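PDB 3NCO: endoglucanase FnCel5A from Fervidobacterium nodosum, which probably hydrolyses internal beta-1,4-glucosidic bonds of cellulose, acting as an endoglucanase of glycoside hydrolase family 5. Local coordinates for residues V118-W123 with P159-E164; E107-P112 with E140-P145; T152-L157 with R188-V193. One frame throughout, in Å; residues are numbered along the deposited sequence.

Contact 1 of 3, residues V118-W123 with P159-E164; sequences VLVEIW and PKVLGE
V161 and V120 meet where the two helices come together, their CA atoms only 4.8 Å apart and their side chains sliding past each other in opposite directions. V161 divides its work between its two methyls. CG1, anti to the backbone N (chi1 -179°), presses on W123: it lies 3.4 Å from W123 CB, a tight fit, and also touches CG and CD1 at the root of the indole. CG2 meets V120 CG2 at 3.7 Å and L119 CD2 at 4.0 Å, the leucine crossing it at about a right angle. V120 uses both branches as well. While CG2 faces V161 and brushes the CB of K160, CG1 packs on the aliphatic part of E164, 3.6 Å from E164 CG. Bent at its second torsion, with CD at -65°, E164 offers methylene carbon to the valine and keeps its carboxylate for lysines: OE1 forms a salt bridge with K124 and OE2 one with K167. These partners probably offset the nearby carboxylate of E121, whose OE2 is 6.0 Å from E164 OE2. The contact between the segments is made by carbon atoms, with no hydrogen bond across it. The axes of the two short segments run in nearly the same direction, 8.7 Å apart at closest approach and crossing at -23°. Helices 112-130 and 151-168 follow the third and fourth strands of the (beta/alpha)8 barrel and lie side by side on its outside; beneath them W123 meets the ring of F139 on strand 137-140 and bonds through NE1 to I141 O, just beyond that strand.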
loop_
_atom_site.group_PDB
_atom_site.type_symbol
_atom_site.label_atom_id
_atom_site.label_comp_id
_atom_site.label_asym_id
_atom_site.label_seq_id
_atom_site.Cartn_x
_atom_site.Cartn_y
_atom_site.Cartn_z
ATOM N N VAL A 118 -1.629 11.750 -17.567
ATOM C CA VAL A 118 -2.774 10.846 -17.569
ATOM C C VAL A 118 -3.116 10.515 -16.108
ATOM O O VAL A 118 -4.282 10.508 -15.721
ATOM C CB VAL A 118 -2.509 9.555 -18.401
ATOM C CG1 VAL A 118 -3.710 8.609 -18.340
ATOM C CG2 VAL A 118 -2.141 9.922 -19.846
ATOM N N LEU A 119 -2.093 10.299 -15.274
ATOM C CA LEU A 119 -2.330 10.097 -13.851
ATOM C C LEU A 119 -3.024 11.310 -13.244
ATOM O O LEU A 119 -3.948 11.177 -12.422
ATOM C CB LEU A 119 -0.991 9.821 -13.120
ATOM C CG LEU A 119 -1.124 9.564 -11.620
ATOM C CD1 LEU A 119 -1.833 8.235 -11.341
ATOM C CD2 LEU A 119 0.309 9.608 -11.081
ATOM N N VAL A 120 -2.573 12.507 -13.650
ATOM C CA VAL A 120 -3.244 13.710 -13.117
ATOM C C VAL A 120 -4.757 13.659 -13.432
ATOM O O VAL A 120 -5.615 13.975 -12.558
ATOM C CB VAL A 120 -2.627 15.009 -13.647
ATOM C CG1 VAL A 120 -3.446 16.188 -13.257
ATOM C CG2 VAL A 120 -1.194 15.199 -13.087
ATOM N N GLU A 121 -5.107 13.316 -14.678
ATOM C CA GLU A 121 -6.530 13.256 -15.076
ATOM C C GLU A 121 -7.288 12.135 -14.366
ATOM O O GLU A 121 -8.433 12.332 -13.957
ATOM C CB GLU A 121 -6.669 13.062 -16.576
ATOM C CG GLU A 121 -6.162 14.249 -17.410
ATOM C CD GLU A 121 -6.728 15.600 -16.940
ATOM O OE1 GLU A 121 -7.968 15.728 -16.822
ATOM O OE2 GLU A 121 -5.954 16.544 -16.667
ATOM N N ILE A 122 -6.644 10.990 -14.166
ATOM C CA ILE A 122 -7.271 9.907 -13.367
ATOM C C ILE A 122 -7.639 10.432 -12.001
ATOM O O ILE A 122 -8.773 10.299 -11.541
ATOM C CB ILE A 122 -6.324 8.673 -13.251
ATOM C CG1 ILE A 122 -6.326 7.942 -14.586
ATOM C CG2 ILE A 122 -6.751 7.718 -12.087
ATOM C CD1 ILE A 122 -5.178 6.945 -14.755
ATOM N N TRP A 123 -6.687 11.065 -11.345
ATOM C CA TRP A 123 -6.926 11.543 -9.998
ATOM C C TRP A 123 -7.921 12.706 -9.919
ATOM O O TRP A 123 -8.659 12.842 -8.915
ATOM C CB TRP A 123 -5.608 11.827 -9.284
ATOM C CG TRP A 123 -5.154 10.543 -8.560
ATOM C CD1 TRP A 123 -4.058 9.709 -8.864
ATOM C CD2 TRP A 123 -5.831 9.920 -7.483
ATOM N NE1 TRP A 123 -4.026 8.646 -7.986
ATOM C CE2 TRP A 123 -5.120 8.738 -7.149
ATOM C CE3 TRP A 123 -6.988 10.259 -6.760
ATOM C CZ2 TRP A 123 -5.533 7.893 -6.094
ATOM C CZ3 TRP A 123 -7.388 9.460 -5.730
ATOM C CH2 TRP A 123 -6.677 8.264 -5.383
ATOM N N PRO A 159 3.127 16.391 -6.736
ATOM C CA PRO A 159 2.424 17.635 -6.352
ATOM C C PRO A 159 1.419 18.094 -7.383
ATOM O O PRO A 159 0.444 18.735 -6.974
ATOM C CB PRO A 159 3.565 18.665 -6.174
ATOM C CG PRO A 159 4.812 17.797 -5.908
ATOM C CD PRO A 159 4.583 16.639 -6.880
ATOM N N LYS A 160 1.614 17.792 -8.678
ATOM C CA LYS A 160 0.589 18.183 -9.656
ATOM C C LYS A 160 -0.677 17.385 -9.410
ATOM O O LYS A 160 -1.811 17.933 -9.432
ATOM C CB LYS A 160 1.089 17.945 -11.064
ATOM C CG LYS A 160 2.342 18.788 -11.357
ATOM C CD LYS A 160 2.847 18.552 -12.762
ATOM C CE LYS A 160 4.131 19.361 -12.986
ATOM N NZ LYS A 160 4.796 18.955 -14.258
ATOM N N VAL A 161 -0.489 16.097 -9.087
ATOM C CA VAL A 161 -1.662 15.259 -8.833
ATOM C C VAL A 161 -2.355 15.781 -7.572
ATOM O O VAL A 161 -3.583 15.961 -7.548
ATOM C CB VAL A 161 -1.283 13.771 -8.679
ATOM C CG1 VAL A 161 -2.557 13.015 -8.440
ATOM C CG2 VAL A 161 -0.644 13.281 -9.966
ATOM N N LEU A 162 -1.550 16.015 -6.530
ATOM C CA LEU A 162 -2.068 16.506 -5.239
ATOM C C LEU A 162 -2.875 17.802 -5.422
ATOM O O LEU A 162 -3.962 17.950 -4.841
ATOM C CB LEU A 162 -0.918 16.771 -4.276
ATOM C CG LEU A 162 -1.294 17.176 -2.836
ATOM C CD1 LEU A 162 -2.198 16.107 -2.184
ATOM C CD2 LEU A 162 -0.001 17.362 -2.059
ATOM N N GLY A 163 -2.368 18.704 -6.270
ATOM C CA GLY A 163 -3.085 19.941 -6.609
ATOM C C GLY A 163 -4.493 19.688 -7.125
ATOM O O GLY A 163 -5.480 20.365 -6.697
ATOM N N GLU A 164 -4.638 18.715 -8.031
ATOM C CA GLU A 164 -5.967 18.389 -8.558
ATOM C C GLU A 164 -6.835 17.726 -7.493
ATOM O O GLU A 164 -8.031 18.011 -7.381
ATOM C CB GLU A 164 -5.851 17.475 -9.776
ATOM C CG GLU A 164 -5.363 18.251 -11.013
ATOM C CD GLU A 164 -6.361 19.308 -11.460
ATOM O OE1 GLU A 164 -7.582 19.148 -11.253
ATOM O OE2 GLU A 164 -5.913 20.316 -12.028
#

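Contact 2 of 3, residues E107-P112 with E140-P145; sequences ELYQAP and EIFNEP
The hydroxyl of Y109 is held by two hydrogen bonds. It donates to the backbone carbonyl of E144, with OH 2.6 Å from O, and accepts from water 1, whose oxygen is 2.8 Å from Y109 OH. The hydroxyl approaches tilted 34° from the carbonyl plane of E144, and the carbonyl oxygen lies at the edge of the tyrosine ring, in its plane. Water 1 donates its second hydrogen to N143 OD1 at 3.0 Å, so the phenol holds the E144 backbone directly and, through the water, the N143 side chain. N143, E144 and P145 form the Asn-Glu-Pro sequence that follows the fourth barrel strand, 137-140, and whose glutamate is the acid/base in family 5 glycosidases, a role E144 probably has here; its carboxylate bonds through OE2 to H203, and the backbone N of E144 bonds to D177 OD2. Behind this polar patch F142 packs against the short helix 106-110. L108, its CG anti to the backbone N (chi1 -177°), meets F142 tip to tip, and CD2 sits over the centre of the ring, 3.7 Å from its centroid, as a CH-pi contact. The Y109 and F142 rings meet obliquely, their planes at 57° and Y109 CZ 3.8 Å from F142 CE2. W154 of helix 151-168 also packs against F142.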
loop_
_atom_site.group_PDB
_atom_site.type_symbol
_atom_site.label_atom_id
_atom_site.label_comp_id
_atom_site.label_asym_id
_atom_site.label_seq_id
_atom_site.Cartn_x
_atom_site.Cartn_y
_atom_site.Cartn_z
ATOM N N GLU A 107 2.805 2.102 -18.363
ATOM C CA GLU A 107 3.287 3.192 -19.223
ATOM C C GLU A 107 3.892 4.365 -18.433
ATOM O O GLU A 107 4.825 5.038 -18.883
ATOM C CB GLU A 107 2.146 3.721 -20.097
ATOM C CG GLU A 107 1.546 2.616 -20.990
ATOM C CD GLU A 107 0.352 1.816 -20.382
ATOM O OE1 GLU A 107 0.082 1.706 -19.134
ATOM O OE2 GLU A 107 -0.375 1.260 -21.231
ATOM N N LEU A 108 3.348 4.604 -17.244
ATOM C CA LEU A 108 3.925 5.627 -16.353
ATOM C C LEU A 108 5.380 5.317 -15.950
ATOM O O LEU A 108 6.255 6.230 -15.877
ATOM C CB LEU A 108 3.015 5.795 -15.101
ATOM C CG LEU A 108 3.455 6.876 -14.110
ATOM C CD1 LEU A 108 3.509 8.197 -14.797
ATOM C CD2 LEU A 108 2.425 6.916 -12.959
ATOM N N TYR A 109 5.651 4.034 -15.688
ATOM C CA TYR A 109 6.997 3.629 -15.365
ATOM C C TYR A 109 7.939 3.852 -16.515
ATOM O O TYR A 109 9.132 4.145 -16.328
ATOM C CB TYR A 109 7.013 2.151 -15.004
ATOM C CG TYR A 109 6.496 1.802 -13.629
ATOM C CD1 TYR A 109 7.098 2.297 -12.521
ATOM C CD2 TYR A 109 5.358 0.989 -13.450
ATOM C CE1 TYR A 109 6.679 1.958 -11.241
ATOM C CE2 TYR A 109 4.895 0.646 -12.161
ATOM C CZ TYR A 109 5.576 1.139 -11.056
ATOM O OH TYR A 109 5.136 0.790 -9.768
ATOM N N GLN A 110 7.438 3.732 -17.729
ATOM C CA GLN A 110 8.311 3.832 -18.918
ATOM C C GLN A 110 8.452 5.219 -19.516
ATOM O O GLN A 110 9.526 5.601 -19.965
ATOM C CB GLN A 110 7.818 2.887 -20.041
ATOM C CG GLN A 110 8.649 2.937 -21.345
ATOM C CD GLN A 110 10.089 2.351 -21.196
ATOM O OE1 GLN A 110 10.386 1.611 -20.241
ATOM N NE2 GLN A 110 10.969 2.691 -22.142
ATOM N N ALA A 111 7.361 5.969 -19.528
ATOM C CA ALA A 111 7.363 7.317 -20.133
ATOM C C ALA A 111 6.586 8.290 -19.265
ATOM O O ALA A 111 5.466 8.706 -19.643
ATOM C CB ALA A 111 6.841 7.291 -21.542
ATOM N N PRO A 112 7.151 8.632 -18.089
ATOM C CA PRO A 112 6.372 9.487 -17.161
ATOM C C PRO A 112 6.091 10.883 -17.725
ATOM O O PRO A 112 5.081 11.493 -17.321
ATOM C CB PRO A 112 7.278 9.586 -15.911
ATOM C CG PRO A 112 8.699 9.286 -16.458
ATOM C CD PRO A 112 8.448 8.218 -17.501
ATOM N N GLU A 140 -4.186 7.519 -2.237
ATOM C CA GLU A 140 -2.768 7.210 -2.316
ATOM C C GLU A 140 -2.330 7.356 -3.771
ATOM O O GLU A 140 -2.679 6.502 -4.574
ATOM C CB GLU A 140 -2.535 5.781 -1.834
ATOM C CG GLU A 140 -1.032 5.413 -1.950
ATOM C CD GLU A 140 -0.673 4.006 -1.504
ATOM O OE1 GLU A 140 -1.603 3.244 -1.169
ATOM O OE2 GLU A 140 0.510 3.665 -1.509
ATOM N N ILE A 141 -1.641 8.453 -4.102
ATOM C CA ILE A 141 -1.437 8.855 -5.498
ATOM C C ILE A 141 -0.924 7.760 -6.427
ATOM O O ILE A 141 -1.513 7.506 -7.487
ATOM C CB ILE A 141 -0.492 10.053 -5.582
ATOM C CG1 ILE A 141 -1.259 11.238 -4.990
ATOM C CG2 ILE A 141 -0.192 10.417 -7.070
ATOM C CD1 ILE A 141 -0.352 12.471 -4.728
ATOM N N PHE A 142 0.156 7.084 -6.008
ATOM C CA PHE A 142 0.729 6.029 -6.850
ATOM C C PHE A 142 1.532 5.024 -6.044
ATOM O O PHE A 142 2.284 5.392 -5.141
ATOM C CB PHE A 142 1.556 6.602 -8.010
ATOM C CG PHE A 142 1.873 5.600 -9.071
ATOM C CD1 PHE A 142 0.852 4.958 -9.810
ATOM C CD2 PHE A 142 3.199 5.244 -9.292
ATOM C CE1 PHE A 142 1.178 3.975 -10.763
ATOM C CE2 PHE A 142 3.538 4.305 -10.268
ATOM C CZ PHE A 142 2.543 3.669 -10.997
ATOM N N ASN A 143 1.404 3.758 -6.424
ATOM C CA ASN A 143 2.152 2.677 -5.787
ATOM C C ASN A 143 3.548 2.557 -6.374
ATOM O O ASN A 143 3.730 2.397 -7.570
ATOM C CB ASN A 143 1.394 1.385 -6.091
ATOM C CG ASN A 143 2.074 0.166 -5.536
ATOM O OD1 ASN A 143 2.568 -0.698 -6.296
ATOM N ND2 ASN A 143 2.156 0.111 -4.283
ATOM N N GLU A 144 4.549 2.606 -5.482
ATOM C CA GLU A 144 5.933 2.279 -5.925
ATOM C C GLU A 144 6.389 2.995 -7.208
ATOM O O GLU A 144 6.550 2.375 -8.245
ATOM C CB GLU A 144 6.070 0.762 -6.091
ATOM C CG GLU A 144 5.991 0.073 -4.757
ATOM C CD GLU A 144 6.200 -1.403 -4.834
ATOM O OE1 GLU A 144 6.355 -1.946 -5.946
ATOM O OE2 GLU A 144 6.162 -2.078 -3.805
ATOM N N PRO A 145 6.606 4.310 -7.132
ATOM C CA PRO A 145 7.248 4.940 -8.239
ATOM C C PRO A 145 8.548 4.216 -8.472
ATOM O O PRO A 145 9.143 3.720 -7.489
ATOM C CB PRO A 145 7.586 6.330 -7.686
ATOM C CG PRO A 145 6.456 6.612 -6.775
ATOM C CD PRO A 145 6.383 5.269 -6.022
HETATM O O HOH W 1 2.515 0.112 -9.222
#

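Contact 3 of 3, residues T152-L157 with R188-V193; sequences TKWNEL and RELKLV. With PO4 (phosphate ion), chain E.
N155 reaches from helix 151-168 to K191 and E189 in the loop leading to strand 198-204, tying an outer helix of the (beta/alpha)8 barrel to the connection that follows the fifth strand. Its CB points toward that loop, near phosphate oxygen O4, and CG is turned anti to the carbonyl carbon (chi1 -83°), coming 3.6 Å from K191 CB. The amide then clasps the backbone on both sides of L190. OD1 accepts from K191 N at 2.9 Å in a nearly straight bond, though the donor stands above the carbonyl plane of the amide, 42° out of it. ND2 donates to E189 O at 3.1 Å, with the acceptor close to the amide plane. One bond of each kind fixes which end of the amide is oxygen and which nitrogen. ND2 has a second acceptor, O4 of a phosphate ion probably taken from the crystallisation liquor, at 3.0 Å; T152 OG1 donates to O3 of the same ion at 2.7 Å. K191 bends at its third torsion (CE at -73°), which leaves CE 4.0 Å from phosphate O2, and its charge may help to hold the anion. On the buried flank L190 CD1 touches both N155 OD1 and the pyrrole part of W154, whose NE1 bonds to D177 O. K191 O accepts from Y158 OH and also from water 2, which lies 2.9 Å from that oxygen and donates its other hydrogen to N155 O at 2.8 Å.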
loop_
_atom_site.group_PDB
_atom_site.type_symbol
_atom_site.label_atom_id
_atom_site.label_comp_id
_atom_site.label_asym_id
_atom_site.label_seq_id
_atom_site.Cartn_x
_atom_site.Cartn_y
_atom_site.Cartn_z
ATOM N N THR A 152 13.349 12.204 -8.811
ATOM C CA THR A 152 13.160 13.558 -9.354
ATOM C C THR A 152 11.850 13.759 -10.103
ATOM O O THR A 152 11.156 14.761 -9.892
ATOM C CB THR A 152 14.387 13.909 -10.227
ATOM O OG1 THR A 152 15.561 13.866 -9.408
ATOM C CG2 THR A 152 14.271 15.277 -10.958
ATOM N N LYS A 153 11.518 12.841 -11.001
ATOM C CA LYS A 153 10.277 12.978 -11.780
ATOM C C LYS A 153 9.096 12.838 -10.855
ATOM O O LYS A 153 8.069 13.501 -11.029
ATOM C CB LYS A 153 10.203 11.851 -12.807
ATOM C CG LYS A 153 11.253 11.970 -13.916
ATOM C CD LYS A 153 10.907 13.014 -14.980
ATOM C CE LYS A 153 11.822 12.951 -16.226
ATOM N NZ LYS A 153 11.471 14.238 -16.935
ATOM N N TRP A 154 9.214 11.939 -9.882
ATOM C CA TRP A 154 8.117 11.768 -8.958
ATOM C C TRP A 154 7.924 12.995 -8.107
ATOM O O TRP A 154 6.795 13.375 -7.837
ATOM C CB TRP A 154 8.414 10.553 -8.115
ATOM C CG TRP A 154 7.497 10.286 -7.025
ATOM C CD1 TRP A 154 7.861 10.151 -5.724
ATOM C CD2 TRP A 154 6.060 10.061 -7.094
ATOM N NE1 TRP A 154 6.742 9.868 -4.954
ATOM C CE2 TRP A 154 5.641 9.758 -5.771
ATOM C CE3 TRP A 154 5.127 9.996 -8.137
ATOM C CZ2 TRP A 154 4.293 9.483 -5.442
ATOM C CZ3 TRP A 154 3.774 9.688 -7.822
ATOM C CH2 TRP A 154 3.382 9.473 -6.472
ATOM N N ASN A 155 9.009 13.624 -7.686
ATOM C CA ASN A 155 8.916 14.782 -6.830
ATOM C C ASN A 155 8.224 15.894 -7.620
ATOM O O ASN A 155 7.575 16.780 -7.038
ATOM C CB ASN A 155 10.336 15.237 -6.426
ATOM C CG ASN A 155 10.860 14.459 -5.258
ATOM O OD1 ASN A 155 10.075 13.943 -4.495
ATOM N ND2 ASN A 155 12.157 14.338 -5.132
ATOM N N GLU A 156 8.386 15.847 -8.942
ATOM C CA GLU A 156 7.754 16.834 -9.822
ATOM C C GLU A 156 6.279 16.541 -10.089
ATOM O O GLU A 156 5.433 17.464 -10.146
ATOM C CB GLU A 156 8.518 16.984 -11.150
ATOM C CG GLU A 156 9.968 17.517 -10.911
ATOM C CD GLU A 156 10.957 17.368 -12.105
ATOM O OE1 GLU A 156 12.050 18.015 -12.037
ATOM O OE2 GLU A 156 10.694 16.598 -13.059
ATOM N N LEU A 157 5.979 15.241 -10.256
ATOM C CA LEU A 157 4.660 14.786 -10.610
ATOM C C LEU A 157 3.607 14.771 -9.490
ATOM O O LEU A 157 2.483 15.251 -9.676
ATOM C CB LEU A 157 4.781 13.362 -11.238
ATOM C CG LEU A 157 3.460 12.681 -11.601
ATOM C CD1 LEU A 157 2.692 13.542 -12.599
ATOM C CD2 LEU A 157 3.744 11.292 -12.209
ATOM N N ARG A 188 15.213 9.341 1.688
ATOM C CA ARG A 188 15.862 10.630 1.658
ATOM C C ARG A 188 15.742 11.305 0.302
ATOM O O ARG A 188 16.098 12.471 0.170
ATOM C CB ARG A 188 17.350 10.474 2.014
ATOM C CG ARG A 188 18.119 9.491 1.055
ATOM C CD ARG A 188 19.589 9.351 1.527
ATOM N NE ARG A 188 20.534 8.729 0.591
ATOM C CZ ARG A 188 20.832 7.420 0.474
ATOM N NH1 ARG A 188 21.768 7.073 -0.431
ATOM N NH2 ARG A 188 20.213 6.444 1.194
ATOM N N GLU A 189 15.292 10.579 -0.727
ATOM C CA GLU A 189 15.194 11.180 -2.058
ATOM C C GLU A 189 13.862 11.860 -2.202
ATOM O O GLU A 189 13.663 12.586 -3.134
ATOM C CB GLU A 189 15.304 10.104 -3.169
ATOM C CG GLU A 189 16.505 9.174 -3.052
ATOM C CD GLU A 189 17.830 9.829 -3.336
ATOM O OE1 GLU A 189 17.860 10.977 -3.852
ATOM O OE2 GLU A 189 18.860 9.176 -3.039
ATOM N N LEU A 190 12.932 11.592 -1.290
ATOM C CA LEU A 190 11.576 12.153 -1.423
ATOM C C LEU A 190 11.572 13.599 -0.964
ATOM O O LEU A 190 12.049 13.894 0.144
ATOM C CB LEU A 190 10.610 11.323 -0.575
ATOM C CG LEU A 190 9.130 11.633 -0.599
ATOM C CD1 LEU A 190 8.558 11.575 -2.028
ATOM C CD2 LEU A 190 8.371 10.669 0.364
ATOM N N LYS A 191 11.048 14.505 -1.811
ATOM C CA LYS A 191 10.879 15.925 -1.449
ATOM C C LYS A 191 9.410 16.177 -1.096
ATOM O O LYS A 191 8.523 15.913 -1.918
ATOM C CB LYS A 191 11.316 16.832 -2.596
ATOM C CG LYS A 191 11.205 18.255 -2.264
ATOM C CD LYS A 191 11.219 19.144 -3.500
ATOM C CE LYS A 191 12.606 19.220 -4.106
ATOM N NZ LYS A 191 12.491 20.091 -5.316
ATOM N N LEU A 192 9.164 16.685 0.110
ATOM C CA LEU A 192 7.789 16.889 0.580
ATOM C C LEU A 192 7.220 18.219 0.055
ATOM O O LEU A 192 7.887 18.938 -0.710
ATOM C CB LEU A 192 7.694 16.712 2.105
ATOM C CG LEU A 192 8.042 15.303 2.585
ATOM C CD1 LEU A 192 7.940 15.210 4.095
ATOM C CD2 LEU A 192 7.026 14.317 1.958
ATOM N N VAL A 193 5.975 18.481 0.348
ATOM C CA VAL A 193 5.347 19.761 0.029
ATOM C C VAL A 193 4.712 20.240 1.326
ATOM O O VAL A 193 4.613 19.474 2.283
ATOM C CB VAL A 193 4.283 19.610 -1.067
ATOM C CG1 VAL A 193 4.979 19.232 -2.404
ATOM C CG2 VAL A 193 3.268 18.602 -0.681
HETATM P P PO4 E . 15.165 16.308 -6.939
HETATM O O1 PO4 E . 15.787 15.088 -6.279
HETATM O O2 PO4 E . 15.592 17.602 -6.245
HETATM O O3 PO4 E . 15.696 16.312 -8.373
HETATM O O4 PO4 E . 13.634 16.282 -6.813
HETATM O O HOH W 2 8.093 17.460 -4.381
#

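Overall arrangement
The three contacts gather on one side of the barrel, their centres 12 to 14 Å apart. Helix 151-168 serves contacts 1 and 3, with T152-L157 and P159-E164 following each other along it. In the chain, contacts 1 and 2 cross, as do contacts 1 and 3, whereas contact 2 closes before contact 3 opens. W154 of contact 3 packs on I141 and P145 of contact 2, V161 of contact 1 on I141, and L119 on L108. Through these pairs the outer helices pack against the loop after strand 137-140, which probably borders the active site, and against the short helix 106-110.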